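Local structure of cytolethal distending toxin subunit A (Haemophilus ducreyi, 1SR4) at residues 109-123 with 130-144. The protein forms, probably as a lectin-like heterodimer with CdtC, the part of a tripartite bacterial genotoxin needed to deliver CdtB into host cells. Sequence-based numbering, arbitrary orientation.
Sequences YFRFVNQSLGTCVEA and HDICSLDKLAQEFEL
Cys-120 and Cys-133 are joined by a disulfide, SG to SG 2.0 Å. It ties strand 120-124 to the loop that follows its hairpin partner, strand 127-131.

Backbone bonds pair the segments at three places. Cys-120 and Asp-131 form an antiparallel hydrogen-bonded pair, and so do Phe-110 and Phe-142. Farther along strand 120-124, Ala-123 N donates to Ala-139 O. A bridging water accepts from Phe-112 N and donates to Val-121 O and Gln-140 O.

The Gln-140 amide fastens the connection between strands 127-131 and 142-146. Its NE2 donates to Glu-122 OE1 (2.9 Å), on the anti side of that carboxylate and tilted 29° from its plane, and also to Ile-132 O. Its OE1 accepts from Ser-134 N, so three bonds fix the rotation of the amide. Glu-122 reaches it with CG anti to the backbone N (chi1 -172°). Glu-122 OE1 lies 4.2 Å from Asp-131 OD2. A second water donates to both and accepts from Lys-137 NZ, which probably eases the charge repulsion; Arg-79 forms a salt bridge with Asp-131.

Thr-119 OG1 and His-130 ND1 share a hydrogen bond of 2.7 Å. Leu-135 CD2 sits over one face of the Arg-111 guanidinium, 3.6 Å from NH1, while NH2 forms a salt bridge with Glu-102.

Among apolar groups, Val-121 CG1 touches Phe-142 CZ at 3.6 Å. Phe-112 meets Phe-142 and Leu-144 with its ring edge. Ile-154 packs on Phe-142 as well.

The 120-131 hairpin, the single bridge between 110-114 and 142-146, and their connecting loops belong to the ricin B-type beta-trefoil lectin domain of CdtA, with CdtB packing on Phe-110 and Leu-144.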
loop_
_atom_site.group_PDB
_atom_site.type_symbol
_atom_site.label_atom_id
_atom_site.label_comp_id
_atom_site.label_asym_id
_atom_site.label_seq_id
_atom_site.Cartn_x
_atom_site.Cartn_y
_atom_site.Cartn_z
ATOM N N TYR A 109 1.167 -2.839 -16.637
ATOM C CA TYR A 109 1.926 -4.080 -16.521
ATOM C C TYR A 109 3.193 -3.885 -15.693
ATOM O O TYR A 109 3.701 -2.760 -15.535
ATOM C CB TYR A 109 2.318 -4.639 -17.889
ATOM C CG TYR A 109 1.165 -4.880 -18.842
ATOM C CD1 TYR A 109 -0.126 -5.128 -18.374
ATOM C CD2 TYR A 109 1.380 -4.886 -20.218
ATOM C CE1 TYR A 109 -1.175 -5.374 -19.259
ATOM C CE2 TYR A 109 0.346 -5.134 -21.109
ATOM C CZ TYR A 109 -0.928 -5.377 -20.623
ATOM O OH TYR A 109 -1.939 -5.639 -21.516
ATOM N N PHE A 110 3.704 -4.995 -15.174
ATOM C CA PHE A 110 4.904 -4.984 -14.359
ATOM C C PHE A 110 5.896 -6.034 -14.819
ATOM O O PHE A 110 5.534 -7.022 -15.477
ATOM C CB PHE A 110 4.540 -5.262 -12.901
ATOM C CG PHE A 110 3.695 -4.192 -12.285
ATOM C CD1 PHE A 110 4.276 -3.014 -11.826
ATOM C CD2 PHE A 110 2.308 -4.345 -12.197
ATOM C CE1 PHE A 110 3.495 -1.988 -11.282
ATOM C CE2 PHE A 110 1.515 -3.326 -11.656
ATOM C CZ PHE A 110 2.118 -2.144 -11.196
ATOM N N ARG A 111 7.151 -5.802 -14.476
ATOM C CA ARG A 111 8.207 -6.740 -14.785
ATOM C C ARG A 111 8.964 -6.934 -13.478
ATOM O O ARG A 111 8.906 -6.075 -12.583
ATOM C CB ARG A 111 9.118 -6.197 -15.861
ATOM C CG ARG A 111 10.033 -5.113 -15.398
ATOM C CD ARG A 111 11.135 -4.977 -16.402
ATOM N NE ARG A 111 12.107 -3.958 -16.046
ATOM C CZ ARG A 111 13.092 -3.583 -16.851
ATOM N NH1 ARG A 111 13.216 -4.156 -18.042
ATOM N NH2 ARG A 111 13.930 -2.625 -16.474
ATOM N N PHE A 112 9.661 -8.060 -13.364
ATOM C CA PHE A 112 10.401 -8.408 -12.154
ATOM C C PHE A 112 11.884 -8.632 -12.427
ATOM O O PHE A 112 12.257 -9.525 -13.186
ATOM C CB PHE A 112 9.790 -9.667 -11.539
ATOM C CG PHE A 112 8.350 -9.500 -11.131
ATOM C CD1 PHE A 112 8.023 -9.091 -9.842
ATOM C CD2 PHE A 112 7.324 -9.714 -12.053
ATOM C CE1 PHE A 112 6.695 -8.896 -9.477
ATOM C CE2 PHE A 112 5.985 -9.523 -11.699
ATOM C CZ PHE A 112 5.671 -9.112 -10.408
ATOM N N VAL A 113 12.716 -7.825 -11.781
ATOM C CA VAL A 113 14.166 -7.887 -11.944
ATOM C C VAL A 113 14.819 -8.564 -10.733
ATOM O O VAL A 113 14.632 -8.137 -9.597
ATOM C CB VAL A 113 14.722 -6.465 -12.105
ATOM C CG1 VAL A 113 16.208 -6.509 -12.546
ATOM C CG2 VAL A 113 13.865 -5.708 -13.133
ATOM N N ASN A 114 15.600 -9.608 -10.975
ATOM C CA ASN A 114 16.243 -10.324 -9.872
ATOM C C ASN A 114 17.250 -9.455 -9.130
ATOM O O ASN A 114 18.073 -8.787 -9.755
ATOM C CB ASN A 114 16.932 -11.583 -10.391
ATOM C CG ASN A 114 17.272 -12.553 -9.275
ATOM O OD1 ASN A 114 18.403 -12.592 -8.780
ATOM N ND2 ASN A 114 16.280 -13.331 -8.858
ATOM N N GLN A 115 17.193 -9.474 -7.799
ATOM C CA GLN A 115 18.102 -8.659 -7.003
ATOM C C GLN A 115 19.554 -9.023 -7.210
ATOM O O GLN A 115 20.401 -8.152 -7.329
ATOM C CB GLN A 115 17.810 -8.781 -5.499
ATOM C CG GLN A 115 18.825 -8.027 -4.656
ATOM C CD GLN A 115 18.504 -8.030 -3.178
ATOM O OE1 GLN A 115 17.924 -8.993 -2.656
ATOM N NE2 GLN A 115 18.897 -6.963 -2.485
ATOM N N SER A 116 19.830 -10.318 -7.220
ATOM C CA SER A 116 21.191 -10.807 -7.353
ATOM C C SER A 116 21.724 -10.865 -8.768
ATOM O O SER A 116 22.834 -10.411 -9.030
ATOM C CB SER A 116 21.299 -12.207 -6.737
ATOM O OG SER A 116 22.592 -12.750 -6.945
ATOM N N LEU A 117 20.924 -11.411 -9.677
ATOM C CA LEU A 117 21.366 -11.602 -11.053
ATOM C C LEU A 117 21.018 -10.520 -12.070
ATOM O O LEU A 117 21.607 -10.479 -13.143
ATOM C CB LEU A 117 20.862 -12.955 -11.550
ATOM C CG LEU A 117 21.249 -14.148 -10.665
ATOM C CD1 LEU A 117 20.574 -15.415 -11.202
ATOM C CD2 LEU A 117 22.770 -14.334 -10.647
ATOM N N GLY A 118 20.067 -9.652 -11.744
ATOM C CA GLY A 118 19.708 -8.599 -12.674
ATOM C C GLY A 118 18.921 -9.080 -13.880
ATOM O O GLY A 118 18.674 -8.308 -14.802
ATOM N N THR A 119 18.539 -10.349 -13.895
ATOM C CA THR A 119 17.750 -10.870 -15.015
ATOM C C THR A 119 16.256 -10.653 -14.732
ATOM O O THR A 119 15.864 -10.295 -13.613
ATOM C CB THR A 119 18.031 -12.381 -15.266
ATOM O OG1 THR A 119 17.936 -13.110 -14.038
ATOM C CG2 THR A 119 19.438 -12.575 -15.835
ATOM N N CYS A 120 15.424 -10.872 -15.744
ATOM C CA CYS A 120 13.981 -10.665 -15.615
ATOM C C CYS A 120 13.153 -11.930 -15.720
ATOM O O CYS A 120 13.517 -12.861 -16.462
ATOM C CB CYS A 120 13.505 -9.682 -16.690
ATOM S SG CYS A 120 13.823 -7.953 -16.244
ATOM N N VAL A 121 12.035 -11.951 -14.986
ATOM C CA VAL A 121 11.117 -13.084 -15.014
ATOM C C VAL A 121 10.542 -13.048 -16.417
ATOM O O VAL A 121 10.201 -11.970 -16.916
ATOM C CB VAL A 121 9.953 -12.929 -13.994
ATOM C CG1 VAL A 121 8.853 -13.937 -14.309
ATOM C CG2 VAL A 121 10.476 -13.145 -12.534
ATOM N N GLU A 122 10.427 -14.212 -17.053
ATOM C CA GLU A 122 9.904 -14.277 -18.424
ATOM C C GLU A 122 9.012 -15.506 -18.657
ATOM O O GLU A 122 9.388 -16.628 -18.309
ATOM C CB GLU A 122 11.074 -14.318 -19.414
ATOM C CG GLU A 122 10.638 -14.183 -20.869
ATOM C CD GLU A 122 11.800 -14.103 -21.837
ATOM O OE1 GLU A 122 12.806 -13.413 -21.534
ATOM O OE2 GLU A 122 11.694 -14.722 -22.924
ATOM N N ALA A 123 7.830 -15.298 -19.234
ATOM C CA ALA A 123 6.934 -16.407 -19.521
ATOM C C ALA A 123 7.550 -17.163 -20.695
ATOM O O ALA A 123 7.916 -16.556 -21.711
ATOM C CB ALA A 123 5.545 -15.893 -19.909
ATOM N N HIS A 130 14.169 -16.995 -16.307
ATOM C CA HIS A 130 14.707 -15.661 -16.088
ATOM C C HIS A 130 15.686 -15.459 -17.245
ATOM O O HIS A 130 16.357 -16.408 -17.666
ATOM C CB HIS A 130 15.396 -15.529 -14.709
ATOM C CG HIS A 130 16.639 -16.350 -14.549
ATOM N ND1 HIS A 130 17.900 -15.794 -14.523
ATOM C CD2 HIS A 130 16.811 -17.680 -14.358
ATOM C CE1 HIS A 130 18.796 -16.744 -14.322
ATOM N NE2 HIS A 130 18.161 -17.898 -14.220
ATOM N N ASP A 131 15.732 -14.251 -17.798
ATOM C CA ASP A 131 16.631 -13.956 -18.915
ATOM C C ASP A 131 16.930 -12.467 -18.948
ATOM O O ASP A 131 16.350 -11.678 -18.178
ATOM C CB ASP A 131 16.002 -14.386 -20.252
ATOM C CG ASP A 131 17.046 -14.602 -21.365
ATOM O OD1 ASP A 131 18.263 -14.509 -21.110
ATOM O OD2 ASP A 131 16.636 -14.889 -22.504
ATOM N N ILE A 132 17.836 -12.087 -19.842
ATOM C CA ILE A 132 18.229 -10.698 -19.986
ATOM C C ILE A 132 16.997 -9.815 -20.128
ATOM O O ILE A 132 16.093 -10.099 -20.904
ATOM C CB ILE A 132 19.168 -10.537 -21.207
ATOM C CG1 ILE A 132 20.457 -11.328 -20.943
ATOM C CG2 ILE A 132 19.519 -9.064 -21.431
ATOM C CD1 ILE A 132 21.104 -11.887 -22.187
ATOM N N CYS A 133 16.972 -8.742 -19.353
ATOM C CA CYS A 133 15.854 -7.816 -19.365
ATOM C C CYS A 133 15.763 -6.969 -20.625
ATOM O O CYS A 133 16.774 -6.506 -21.157
ATOM C CB CYS A 133 15.948 -6.881 -18.160
ATOM S SG CYS A 133 15.834 -7.689 -16.527
ATOM N N SER A 134 14.543 -6.771 -21.098
ATOM C CA SER A 134 14.320 -5.934 -22.253
ATOM C C SER A 134 12.909 -5.418 -22.185
ATOM O O SER A 134 11.969 -6.201 -22.204
ATOM C CB SER A 134 14.508 -6.700 -23.551
ATOM O OG SER A 134 14.156 -5.847 -24.625
ATOM N N LEU A 135 12.759 -4.099 -22.107
ATOM C CA LEU A 135 11.440 -3.500 -22.033
ATOM C C LEU A 135 10.619 -3.800 -23.277
ATOM O O LEU A 135 9.415 -3.579 -23.289
ATOM C CB LEU A 135 11.557 -1.984 -21.823
ATOM C CG LEU A 135 12.011 -1.505 -20.439
ATOM C CD1 LEU A 135 12.395 -0.029 -20.492
ATOM C CD2 LEU A 135 10.893 -1.730 -19.437
ATOM N N ASP A 136 11.267 -4.309 -24.321
ATOM C CA ASP A 136 10.560 -4.625 -25.555
ATOM C C ASP A 136 10.077 -6.066 -25.639
ATOM O O ASP A 136 9.515 -6.478 -26.652
ATOM C CB ASP A 136 11.440 -4.309 -26.761
ATOM C CG ASP A 136 11.794 -2.841 -26.835
ATOM O OD1 ASP A 136 10.878 -2.009 -26.667
ATOM O OD2 ASP A 136 12.978 -2.516 -27.057
ATOM N N LYS A 137 10.296 -6.839 -24.583
ATOM C CA LYS A 137 9.840 -8.226 -24.590
ATOM C C LYS A 137 8.527 -8.346 -23.813
ATOM O O LYS A 137 8.514 -8.277 -22.576
ATOM C CB LYS A 137 10.898 -9.147 -23.965
ATOM C CG LYS A 137 12.185 -9.318 -24.780
ATOM C CD LYS A 137 13.200 -10.174 -24.015
ATOM C CE LYS A 137 14.605 -10.136 -24.655
ATOM N NZ LYS A 137 15.664 -10.729 -23.768
ATOM N N LEU A 138 7.425 -8.527 -24.538
ATOM C CA LEU A 138 6.117 -8.657 -23.908
ATOM C C LEU A 138 6.079 -9.833 -22.924
ATOM O O LEU A 138 5.379 -9.778 -21.910
ATOM C CB LEU A 138 5.035 -8.843 -24.981
ATOM C CG LEU A 138 3.593 -8.575 -24.542
ATOM C CD1 LEU A 138 3.472 -7.110 -24.096
ATOM C CD2 LEU A 138 2.619 -8.863 -25.695
ATOM N N ALA A 139 6.832 -10.894 -23.219
ATOM C CA ALA A 139 6.865 -12.070 -22.335
ATOM C C ALA A 139 7.405 -11.764 -20.929
ATOM O O ALA A 139 7.256 -12.576 -20.012
ATOM C CB ALA A 139 7.687 -13.204 -22.973
ATOM N N GLN A 140 8.049 -10.615 -20.761
ATOM C CA GLN A 140 8.561 -10.234 -19.444
ATOM C C GLN A 140 7.606 -9.266 -18.729
ATOM O O GLN A 140 7.915 -8.760 -17.641
ATOM C CB GLN A 140 9.952 -9.603 -19.568
ATOM C CG GLN A 140 11.021 -10.605 -20.002
ATOM C CD GLN A 140 12.397 -9.995 -20.118
ATOM O OE1 GLN A 140 12.595 -8.798 -19.884
ATOM N NE2 GLN A 140 13.364 -10.819 -20.472
ATOM N N GLU A 141 6.440 -9.029 -19.332
ATOM C CA GLU A 141 5.445 -8.140 -18.749
ATOM C C GLU A 141 4.293 -8.946 -18.183
ATOM O O GLU A 141 3.817 -9.893 -18.816
ATOM C CB GLU A 141 4.922 -7.158 -19.798
ATOM C CG GLU A 141 5.928 -6.085 -20.220
ATOM C CD GLU A 141 5.249 -4.920 -20.926
ATOM O OE1 GLU A 141 4.780 -3.987 -20.246
ATOM O OE2 GLU A 141 5.160 -4.954 -22.169
ATOM N N PHE A 142 3.845 -8.565 -16.988
ATOM C CA PHE A 142 2.767 -9.265 -16.306
ATOM C C PHE A 142 1.698 -8.317 -15.771
ATOM O O PHE A 142 1.983 -7.192 -15.363
ATOM C CB PHE A 142 3.334 -10.085 -15.132
ATOM C CG PHE A 142 4.296 -11.164 -15.551
ATOM C CD1 PHE A 142 3.847 -12.461 -15.790
ATOM C CD2 PHE A 142 5.637 -10.874 -15.755
ATOM C CE1 PHE A 142 4.717 -13.455 -16.225
ATOM C CE2 PHE A 142 6.516 -11.863 -16.195
ATOM C CZ PHE A 142 6.047 -13.164 -16.431
ATOM N N GLU A 143 0.457 -8.777 -15.806
ATOM C CA GLU A 143 -0.654 -8.007 -15.272
ATOM C C GLU A 143 -1.017 -8.689 -13.958
ATOM O O GLU A 143 -1.253 -9.893 -13.930
ATOM C CB GLU A 143 -1.870 -8.041 -16.215
ATOM C CG GLU A 143 -3.100 -7.360 -15.591
ATOM C CD GLU A 143 -4.270 -7.137 -16.557
ATOM O OE1 GLU A 143 -4.702 -8.097 -17.236
ATOM O OE2 GLU A 143 -4.769 -5.987 -16.611
ATOM N N LEU A 144 -1.037 -7.949 -12.861
ATOM C CA LEU A 144 -1.420 -8.561 -11.593
ATOM C C LEU A 144 -2.865 -8.176 -11.346
ATOM O O LEU A 144 -3.213 -6.996 -11.340
ATOM C CB LEU A 144 -0.520 -8.083 -10.448
ATOM C CG LEU A 144 0.813 -8.832 -10.313
ATOM C CD1 LEU A 144 1.607 -8.722 -11.610
ATOM C CD2 LEU A 144 1.605 -8.264 -9.138
HETATM O O HOH W 1 9.515 -9.624 -15.741
HETATM O O HOH W 2 19.236 -8.368 -17.390
HETATM O O HOH W 3 14.483 -13.258 -23.662
#